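Local coordinates for protein lectin 2 (Agrocybe aegerita, PDB 4TQJ) that serves as a fungal lectin that specifically recognises N-acetylglucosamine at the non-reducing ends of sugar chains, at residues 359-364 / 377-382; 339-344 / 354-359; 350-355 / 363-368. The protein carries 1 engineered substitution. One frame throughout, in Å; residues are numbered along the deposited sequence.

Contact 1: 359-364 / 377-382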
loop_
_atom_site.group_PDB
_atom_site.type_symbol
_atom_site.label_atom_id
_atom_site.label_comp_id
_atom_site.label_asym_id
_atom_site.label_seq_id
_atom_site.Cartn_x
_atom_site.Cartn_y
_atom_site.Cartn_z
ATOM N N LYS A 359 7.649 -18.966 -20.034
ATOM C CA LYS A 359 7.086 -17.916 -20.879
ATOM C C LYS A 359 5.953 -17.159 -20.182
ATOM O O LYS A 359 5.457 -16.152 -20.698
ATOM C CB LYS A 359 6.547 -18.526 -22.176
ATOM C CG LYS A 359 7.426 -19.628 -22.764
ATOM C CD LYS A 359 8.875 -19.173 -22.971
ATOM C CE LYS A 359 9.075 -18.483 -24.307
ATOM N NZ LYS A 359 8.669 -19.355 -25.457
ATOM N N GLU A 360 5.541 -17.655 -19.019
ATOM C CA GLU A 360 4.439 -17.068 -18.272
ATOM C C GLU A 360 4.727 -16.997 -16.776
ATOM O O GLU A 360 5.429 -17.845 -16.225
ATOM C CB GLU A 360 3.168 -17.898 -18.464
ATOM C CG GLU A 360 2.428 -17.673 -19.753
ATOM C CD GLU A 360 1.088 -18.375 -19.748
ATOM O OE1 GLU A 360 1.079 -19.623 -19.733
ATOM O OE2 GLU A 360 0.045 -17.683 -19.739
ATOM N N THR A 361 4.158 -15.990 -16.126
ATOM C CA THR A 361 4.110 -15.926 -14.671
ATOM C C THR A 361 2.743 -16.423 -14.202
ATOM O O THR A 361 1.714 -15.833 -14.531
ATOM C CB THR A 361 4.330 -14.494 -14.177
ATOM O OG1 THR A 361 5.708 -14.138 -14.357
ATOM C CG2 THR A 361 3.954 -14.372 -12.699
ATOM N N LEU A 362 2.740 -17.522 -13.454
ATOM C CA LEU A 362 1.507 -18.164 -13.022
ATOM C C LEU A 362 1.287 -18.006 -11.529
ATOM O O LEU A 362 2.227 -17.801 -10.761
ATOM C CB LEU A 362 1.536 -19.652 -13.354
ATOM C CG LEU A 362 1.825 -20.024 -14.806
ATOM C CD1 LEU A 362 1.732 -21.539 -14.961
ATOM C CD2 LEU A 362 0.849 -19.332 -15.718
ATOM N N VAL A 363 0.038 -18.124 -11.114
ATOM C CA VAL A 363 -0.277 -17.918 -9.720
ATOM C C VAL A 363 -1.394 -18.871 -9.339
ATOM O O VAL A 363 -2.253 -19.196 -10.155
ATOM C CB VAL A 363 -0.672 -16.429 -9.466
ATOM C CG1 VAL A 363 -1.966 -16.095 -10.172
ATOM C CG2 VAL A 363 -0.797 -16.126 -7.981
ATOM N N SER A 364 -1.364 -19.344 -8.102
ATOM C CA SER A 364 -2.507 -20.036 -7.546
ATOM C C SER A 364 -2.789 -19.456 -6.172
ATOM O O SER A 364 -1.876 -19.307 -5.364
ATOM C CB SER A 364 -2.237 -21.541 -7.459
ATOM O OG SER A 364 -3.193 -22.170 -6.634
ATOM N N ALA A 377 -2.897 -17.678 -15.404
ATOM C CA ALA A 377 -1.868 -16.867 -16.041
ATOM C C ALA A 377 -2.056 -15.425 -15.613
ATOM O O ALA A 377 -3.059 -14.801 -15.943
ATOM C CB ALA A 377 -1.964 -16.983 -17.559
ATOM N N LEU A 378 -1.093 -14.895 -14.869
ATOM C CA LEU A 378 -1.165 -13.531 -14.372
ATOM C C LEU A 378 -0.532 -12.542 -15.353
ATOM O O LEU A 378 -1.067 -11.453 -15.561
ATOM C CB LEU A 378 -0.507 -13.441 -12.986
ATOM C CG LEU A 378 -0.148 -12.105 -12.328
ATOM C CD1 LEU A 378 -1.379 -11.292 -11.948
ATOM C CD2 LEU A 378 0.687 -12.386 -11.086
ATOM N N THR A 379 0.600 -12.918 -15.948
ATOM C CA THR A 379 1.274 -12.067 -16.944
ATOM C C THR A 379 2.432 -12.777 -17.677
ATOM O O THR A 379 3.022 -13.722 -17.153
ATOM C CB THR A 379 1.802 -10.753 -16.314
ATOM O OG1 THR A 379 2.450 -9.961 -17.316
ATOM C CG2 THR A 379 2.793 -11.047 -15.200
ATOM N N ASN A 380 2.741 -12.331 -18.894
ATOM C CA ASN A 380 3.912 -12.829 -19.617
ATOM C C ASN A 380 5.194 -12.268 -19.031
ATOM O O ASN A 380 6.265 -12.835 -19.205
ATOM C CB ASN A 380 3.858 -12.463 -21.105
ATOM C CG ASN A 380 2.814 -13.249 -21.870
ATOM O OD1 ASN A 380 2.559 -14.419 -21.583
ATOM N ND2 ASN A 380 2.202 -12.605 -22.859
ATOM N N ASP A 381 5.079 -11.143 -18.336
ATOM C CA ASP A 381 6.245 -10.456 -17.789
ATOM C C ASP A 381 6.865 -11.226 -16.614
ATOM O O ASP A 381 6.185 -12.006 -15.942
ATOM C CB ASP A 381 5.852 -9.036 -17.354
ATOM C CG ASP A 381 5.162 -8.247 -18.470
ATOM O OD1 ASP A 381 5.675 -8.228 -19.613
ATOM O OD2 ASP A 381 4.094 -7.654 -18.207
ATOM N N PHE A 382 8.154 -10.989 -16.392
ATOM C CA PHE A 382 8.961 -11.614 -15.337
ATOM C C PHE A 382 9.343 -13.071 -15.586
ATOM O O PHE A 382 10.220 -13.602 -14.905
ATOM C CB PHE A 382 8.344 -11.432 -13.942
ATOM C CG PHE A 382 8.175 -9.994 -13.545
ATOM C CD1 PHE A 382 9.275 -9.221 -13.212
ATOM C CD2 PHE A 382 6.924 -9.414 -13.530
ATOM C CE1 PHE A 382 9.126 -7.898 -12.860
ATOM C CE2 PHE A 382 6.769 -8.091 -13.179
ATOM C CZ PHE A 382 7.870 -7.337 -12.838
#

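Contact 2: 339-344 / 354-359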
loop_
_atom_site.group_PDB
_atom_site.type_symbol
_atom_site.label_atom_id
_atom_site.label_comp_id
_atom_site.label_asym_id
_atom_site.label_seq_id
_atom_site.Cartn_x
_atom_site.Cartn_y
_atom_site.Cartn_z
ATOM N N ARG A 339 11.631 -19.090 -11.126
ATOM C CA ARG A 339 11.604 -18.552 -9.777
ATOM C C ARG A 339 10.261 -18.862 -9.151
ATOM O O ARG A 339 9.223 -18.590 -9.741
ATOM C CB ARG A 339 11.842 -17.044 -9.803
ATOM C CG ARG A 339 13.277 -16.640 -10.110
ATOM C CD ARG A 339 13.448 -15.123 -10.048
ATOM N NE ARG A 339 14.846 -14.716 -10.218
ATOM C CZ ARG A 339 15.401 -14.388 -11.383
ATOM N NH1 ARG A 339 14.677 -14.411 -12.488
ATOM N NH2 ARG A 339 16.680 -14.031 -11.442
ATOM N N ARG A 340 10.274 -19.442 -7.956
ATOM C CA ARG A 340 9.024 -19.674 -7.243
ATOM C C ARG A 340 9.011 -19.009 -5.866
ATOM O O ARG A 340 10.048 -18.908 -5.207
ATOM C CB ARG A 340 8.713 -21.173 -7.155
ATOM C CG ARG A 340 8.236 -21.756 -8.500
ATOM C CD ARG A 340 8.465 -23.258 -8.577
ATOM N NE ARG A 340 9.881 -23.562 -8.782
ATOM C CZ ARG A 340 10.371 -24.794 -8.880
ATOM N NH1 ARG A 340 9.561 -25.832 -8.795
ATOM N NH2 ARG A 340 11.669 -24.988 -9.063
ATOM N N PHE A 341 7.830 -18.540 -5.463
ATOM C CA PHE A 341 7.661 -17.831 -4.203
ATOM C C PHE A 341 6.401 -18.299 -3.496
ATOM O O PHE A 341 5.411 -18.689 -4.129
ATOM C CB PHE A 341 7.560 -16.313 -4.422
ATOM C CG PHE A 341 8.589 -15.752 -5.373
ATOM C CD1 PHE A 341 9.733 -15.148 -4.897
ATOM C CD2 PHE A 341 8.400 -15.826 -6.752
ATOM C CE1 PHE A 341 10.679 -14.613 -5.780
ATOM C CE2 PHE A 341 9.341 -15.302 -7.632
ATOM C CZ PHE A 341 10.476 -14.686 -7.141
ATOM N N VAL A 342 6.447 -18.249 -2.176
ATOM C CA VAL A 342 5.294 -18.551 -1.344
ATOM C C VAL A 342 5.069 -17.336 -0.446
ATOM O O VAL A 342 5.772 -17.147 0.551
ATOM C CB VAL A 342 5.513 -19.824 -0.513
ATOM C CG1 VAL A 342 4.241 -20.187 0.249
ATOM C CG2 VAL A 342 5.984 -20.992 -1.419
ATOM N N VAL A 343 4.114 -16.492 -0.836
ATOM C CA VAL A 343 3.866 -15.207 -0.173
ATOM C C VAL A 343 2.395 -14.811 -0.284
ATOM O O VAL A 343 1.722 -15.206 -1.213
ATOM C CB VAL A 343 4.721 -14.054 -0.790
ATOM C CG1 VAL A 343 6.216 -14.243 -0.517
ATOM C CG2 VAL A 343 4.449 -13.908 -2.271
ATOM N N ASP A 344 1.907 -14.010 0.654
ATOM C CA ASP A 344 0.539 -13.523 0.585
ATOM C C ASP A 344 0.463 -12.441 -0.487
ATOM O O ASP A 344 1.182 -11.439 -0.433
ATOM C CB ASP A 344 0.099 -12.966 1.946
ATOM C CG ASP A 344 -1.395 -12.716 2.028
ATOM O OD1 ASP A 344 -2.129 -13.255 1.165
ATOM O OD2 ASP A 344 -1.833 -11.984 2.963
ATOM N N ILE A 354 3.234 -18.122 -6.408
ATOM C CA ILE A 354 3.467 -17.491 -7.697
ATOM C C ILE A 354 4.768 -18.027 -8.277
ATOM O O ILE A 354 5.751 -18.224 -7.559
ATOM C CB ILE A 354 3.504 -15.948 -7.605
ATOM C CG1 ILE A 354 3.831 -15.331 -8.976
ATOM C CG2 ILE A 354 4.536 -15.501 -6.588
ATOM C CD1 ILE A 354 3.692 -13.802 -9.022
ATOM N N GLY A 355 4.760 -18.288 -9.575
ATOM C CA GLY A 355 5.918 -18.869 -10.232
ATOM C C GLY A 355 6.228 -18.146 -11.521
ATOM O O GLY A 355 5.343 -17.982 -12.356
ATOM N N PHE A 356 7.473 -17.697 -11.667
ATOM C CA PHE A 356 7.928 -17.081 -12.905
ATOM C C PHE A 356 8.435 -18.199 -13.811
ATOM O O PHE A 356 9.547 -18.689 -13.628
ATOM C CB PHE A 356 9.056 -16.074 -12.646
ATOM C CG PHE A 356 8.668 -14.916 -11.734
ATOM C CD1 PHE A 356 7.360 -14.737 -11.314
ATOM C CD2 PHE A 356 9.628 -14.020 -11.294
ATOM C CE1 PHE A 356 7.017 -13.670 -10.470
ATOM C CE2 PHE A 356 9.296 -12.967 -10.448
ATOM C CZ PHE A 356 7.985 -12.796 -10.035
ATOM N N GLY A 357 7.612 -18.606 -14.770
ATOM C CA GLY A 357 7.897 -19.775 -15.594
ATOM C C GLY A 357 8.711 -19.512 -16.851
ATOM O O GLY A 357 9.418 -18.514 -16.950
ATOM N N GLU A 358 8.625 -20.430 -17.808
ATOM C CA GLU A 358 9.400 -20.317 -19.039
ATOM C C GLU A 358 8.957 -19.101 -19.846
ATOM O O GLU A 358 9.783 -18.304 -20.275
ATOM C CB GLU A 358 9.268 -21.591 -19.890
ATOM C CG GLU A 358 10.235 -21.655 -21.059
ATOM C CD GLU A 358 11.664 -21.964 -20.645
ATOM O OE1 GLU A 358 11.953 -22.037 -19.435
ATOM O OE2 GLU A 358 12.511 -22.142 -21.536
ATOM N N LYS A 359 7.649 -18.966 -20.034
ATOM C CA LYS A 359 7.086 -17.916 -20.879
ATOM C C LYS A 359 5.953 -17.159 -20.182
ATOM O O LYS A 359 5.457 -16.152 -20.698
ATOM C CB LYS A 359 6.547 -18.526 -22.176
ATOM C CG LYS A 359 7.426 -19.628 -22.764
ATOM C CD LYS A 359 8.875 -19.173 -22.971
ATOM C CE LYS A 359 9.075 -18.483 -24.307
ATOM N NZ LYS A 359 8.669 -19.355 -25.457
#

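Contact 3: 350-355 / 363-368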
loop_
_atom_site.group_PDB
_atom_site.type_symbol
_atom_site.label_atom_id
_atom_site.label_comp_id
_atom_site.label_asym_id
_atom_site.label_seq_id
_atom_site.Cartn_x
_atom_site.Cartn_y
_atom_site.Cartn_z
ATOM N N CYS A 350 -2.794 -15.776 4.389
ATOM C CA CYS A 350 -2.578 -17.153 3.959
ATOM C C CYS A 350 -1.782 -17.134 2.660
ATOM O O CYS A 350 -2.239 -16.588 1.656
ATOM C CB CYS A 350 -3.918 -17.866 3.771
ATOM S SG CYS A 350 -4.940 -17.789 5.252
ATOM N N ALA A 351 -0.575 -17.697 2.691
ATOM C CA ALA A 351 0.362 -17.488 1.589
ATOM C C ALA A 351 -0.104 -18.095 0.279
ATOM O O ALA A 351 -0.640 -19.203 0.236
ATOM C CB ALA A 351 1.763 -17.959 1.943
ATOM N N ASP A 352 0.121 -17.359 -0.800
ATOM C CA ASP A 352 -0.256 -17.828 -2.107
ATOM C C ASP A 352 1.004 -18.286 -2.820
ATOM O O ASP A 352 2.122 -18.157 -2.286
ATOM C CB ASP A 352 -0.955 -16.698 -2.873
ATOM C CG ASP A 352 -2.056 -16.057 -2.053
ATOM O OD1 ASP A 352 -3.056 -16.754 -1.798
ATOM O OD2 ASP A 352 -1.918 -14.885 -1.624
ATOM N N ILE A 353 0.831 -18.820 -4.022
ATOM C CA ILE A 353 1.964 -19.340 -4.764
ATOM C C ILE A 353 2.057 -18.661 -6.110
ATOM O O ILE A 353 1.076 -18.606 -6.855
ATOM C CB ILE A 353 1.874 -20.872 -4.929
ATOM C CG1 ILE A 353 2.293 -21.560 -3.624
ATOM C CG2 ILE A 353 2.741 -21.335 -6.099
ATOM C CD1 ILE A 353 1.726 -22.951 -3.447
ATOM N N ILE A 354 3.234 -18.122 -6.408
ATOM C CA ILE A 354 3.467 -17.491 -7.697
ATOM C C ILE A 354 4.768 -18.027 -8.277
ATOM O O ILE A 354 5.751 -18.224 -7.559
ATOM C CB ILE A 354 3.504 -15.948 -7.605
ATOM C CG1 ILE A 354 3.831 -15.331 -8.976
ATOM C CG2 ILE A 354 4.536 -15.501 -6.588
ATOM C CD1 ILE A 354 3.692 -13.802 -9.022
ATOM N N GLY A 355 4.760 -18.288 -9.575
ATOM C CA GLY A 355 5.918 -18.869 -10.232
ATOM C C GLY A 355 6.228 -18.146 -11.521
ATOM O O GLY A 355 5.343 -17.982 -12.356
ATOM N N VAL A 363 0.038 -18.124 -11.114
ATOM C CA VAL A 363 -0.277 -17.918 -9.720
ATOM C C VAL A 363 -1.394 -18.871 -9.339
ATOM O O VAL A 363 -2.253 -19.196 -10.155
ATOM C CB VAL A 363 -0.672 -16.429 -9.466
ATOM C CG1 VAL A 363 -1.966 -16.095 -10.172
ATOM C CG2 VAL A 363 -0.797 -16.126 -7.981
ATOM N N SER A 364 -1.364 -19.344 -8.102
ATOM C CA SER A 364 -2.507 -20.036 -7.546
ATOM C C SER A 364 -2.789 -19.456 -6.172
ATOM O O SER A 364 -1.876 -19.307 -5.364
ATOM C CB SER A 364 -2.237 -21.541 -7.459
ATOM O OG SER A 364 -3.193 -22.170 -6.634
ATOM N N TYR A 365 -4.051 -19.130 -5.906
ATOM C CA TYR A 365 -4.407 -18.473 -4.665
ATOM C C TYR A 365 -4.841 -19.422 -3.562
ATOM O O TYR A 365 -5.594 -20.365 -3.794
ATOM C CB TYR A 365 -5.464 -17.391 -4.911
ATOM C CG TYR A 365 -4.977 -16.339 -5.868
ATOM C CD1 TYR A 365 -3.988 -15.443 -5.490
ATOM C CD2 TYR A 365 -5.466 -16.267 -7.168
ATOM C CE1 TYR A 365 -3.518 -14.487 -6.367
ATOM C CE2 TYR A 365 -5.001 -15.313 -8.056
ATOM C CZ TYR A 365 -4.030 -14.423 -7.647
ATOM O OH TYR A 365 -3.554 -13.472 -8.516
ATOM N N ASN A 366 -4.340 -19.160 -2.358
ATOM C CA ASN A 366 -4.720 -19.905 -1.165
ATOM C C ASN A 366 -6.189 -19.641 -0.914
ATOM O O ASN A 366 -6.661 -18.537 -1.170
ATOM C CB ASN A 366 -3.880 -19.414 0.017
ATOM C CG ASN A 366 -3.971 -20.317 1.229
ATOM O OD1 ASN A 366 -5.047 -20.788 1.598
ATOM N ND2 ASN A 366 -2.825 -20.555 1.869
ATOM N N ASP A 367 -6.928 -20.635 -0.438
ATOM C CA ASP A 367 -8.365 -20.428 -0.245
ATOM C C ASP A 367 -8.677 -19.862 1.147
ATOM O O ASP A 367 -9.835 -19.671 1.500
ATOM C CB ASP A 367 -9.167 -21.714 -0.525
ATOM C CG ASP A 367 -8.967 -22.779 0.546
ATOM O OD1 ASP A 367 -9.748 -23.755 0.564
ATOM O OD2 ASP A 367 -8.043 -22.631 1.374
ATOM N N GLY A 368 -7.638 -19.578 1.926
ATOM C CA GLY A 368 -7.817 -19.100 3.283
ATOM C C GLY A 368 -7.735 -20.230 4.297
ATOM O O GLY A 368 -7.800 -20.000 5.508
#

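Contact 1: 359-364 / 377-382
Thr361 meets the 377-382 segment with both its backbone and its side chain. Its N donates a short bond to Thr379 O (2.7 Å, N-H...O 164°). Its carbonyl O accepts from Leu378 N at 3.0 Å and, more weakly, from Thr379 N at 3.4 Å. The hydroxyl is also engaged: OG1, anti to the carbonyl carbon (chi1 -73°), donates to Asp381 O at 2.7 Å, lying in the plane of that carbonyl. The other branch, CG2, runs beside Leu378 with the two side chains pointing the same way, and reaches Leu378 CD2 at 4.1 Å.

Two residues, Leu378 and Thr379, thus face the single Thr361, which makes a classic beta bulge in the hairpin of strands 361-364 and 376-379. These are the last two strands of a four-stranded beta-propeller blade. Beyond the bulge the register has moved by one residue, and Leu362 pairs with Ala377 on the face opposite Thr361, its CD2 resting on Ala377 CA at 3.7 Å. Val363 CG1 crosses Leu378 CB obliquely, on the same face as Thr361. On the more exposed flank, Asn380 OD1 lies 3.7 Å from Glu360 CG, with the amide and carboxylate planes turned 50° apart.

Past the strand end, Thr379 OG1 stands anti to its own backbone N, where it accepts from Asp381 N at 3.1 Å. This ST turn bends the chain and brings Asp381 O round to the Thr361 hydroxyl. Farther out, Ile354 and Phe356 of the preceding strand pack against Thr361, and the Phe382 ring meets Trp389. Leu378 touches Leu38 of its own chain and Val36 of the second subunit.

Contact 2: 339-344 / 354-359
Phe341 turns the edge of its ring into one face of Phe356, with CE2 3.6 Å above the Phe356 ring plane and over its centre. The stack is edge-to-face but tilted: the ring centroids are 5.0 Å apart and the planes meet at 55°. Ile354 CD1 lies in plane at the rim of Phe356, while Ile354 O sits at the edge of Phe341, 3.7 Å from CD2. Both rings belong to the antiparallel hairpin of strands 339-343 and 352-356, the first two of a propeller blade, and lie on the face covered by Met398 and Cys396 of strand 395-399. Ile354 CG2 packs against Phe341 at CB (3.8 Å), and Arg339 CB approaches Phe356 CD2 obliquely at 4.0 Å. The Arg339 guanidinium runs on past the hairpin to Trp389 O and Thr394 OG1.

Arg339 with Phe356 and Phe341 with Ile354 are hydrogen-bonded pairs, two bonds each. Between them, on the reverse face, Arg340 lies opposite Gly355 and sends NH1 to Phe327 O. In this non-hydrogen-bonded pair the CA atoms of Arg340 and Gly355 are 4.4 Å apart; Arg340 CG is 4.1 Å from Gly355 CA, and that same CA directs a C-H to Arg339 O at 3.4 Å.

Contact 3: 350-355 / 363-368
Ile353 and Ser364 form a hydrogen-bonded antiparallel pair, Ile353 N to Ser364 O at 3.1 Å and Ser364 N to Ile353 O at 2.8 Å. Ile353 O also takes a C-H contact from Val363 CA at 3.2 Å. The touching parts run nearly antiparallel, 173° apart end to end, and beyond Tyr365 side chains take over the bonding. OD1 of Asp352 accepts from Asn366 N through its anti lone pair, at 2.8 Å. The Asn366 amide, with CG anti to the backbone N (chi1 -167°), sends ND2 to Ala351 O at 3.0 Å; the acceptor lies almost in the amide plane, and ND2 also bonds Leu290 O.

This is the hairpin of the two middle strands, 352-356 and 361-364, in a blade of a beta-propeller that carries FG-GAP-like repeats. Past the open end of the hairpin Asn366 OD1 accepts from Gly368 N at 2.9 Å, an Asx turn, and from Gly370 N as well. Gly368 has a positive phi (96°), which suits glycine. Cys350 places SG 3.6 Å from Gly368 O. The edge of the Tyr365 ring meets Asp352 CG, with CD1 at 4.0 Å. The other Asp352 oxygen, OD2, accepts from Leu345 N and lies close to Asp344 OD1, which accepts from Thr346 N; these two backbone N-H groups would ease the repulsion between the carboxylates.

In the fold
The three contacts stitch together one four-stranded blade in chain order: contact 2 joins its first and second strands, contact 3 the second and third, contact 1 the third and fourth. Contacts 2 and 3 are buried and share strand 352-356; contact 1, partly exposed, shares 361-364 with contact 3, and both, unlike contact 2, touch the second subunit. Aromatic and aliphatic side chains dominate contact 2, against strand 395-399, whereas contact 3 relies on a carboxylate and an amide, and contact 1 on hydroxyls and an irregular backbone. The Leu362 O to Gly355 N pair, 2.8 Å apart, links contact 1 to both others, and Val343 O lies 2.7 Å from Asp352 N between contacts 2 and 3.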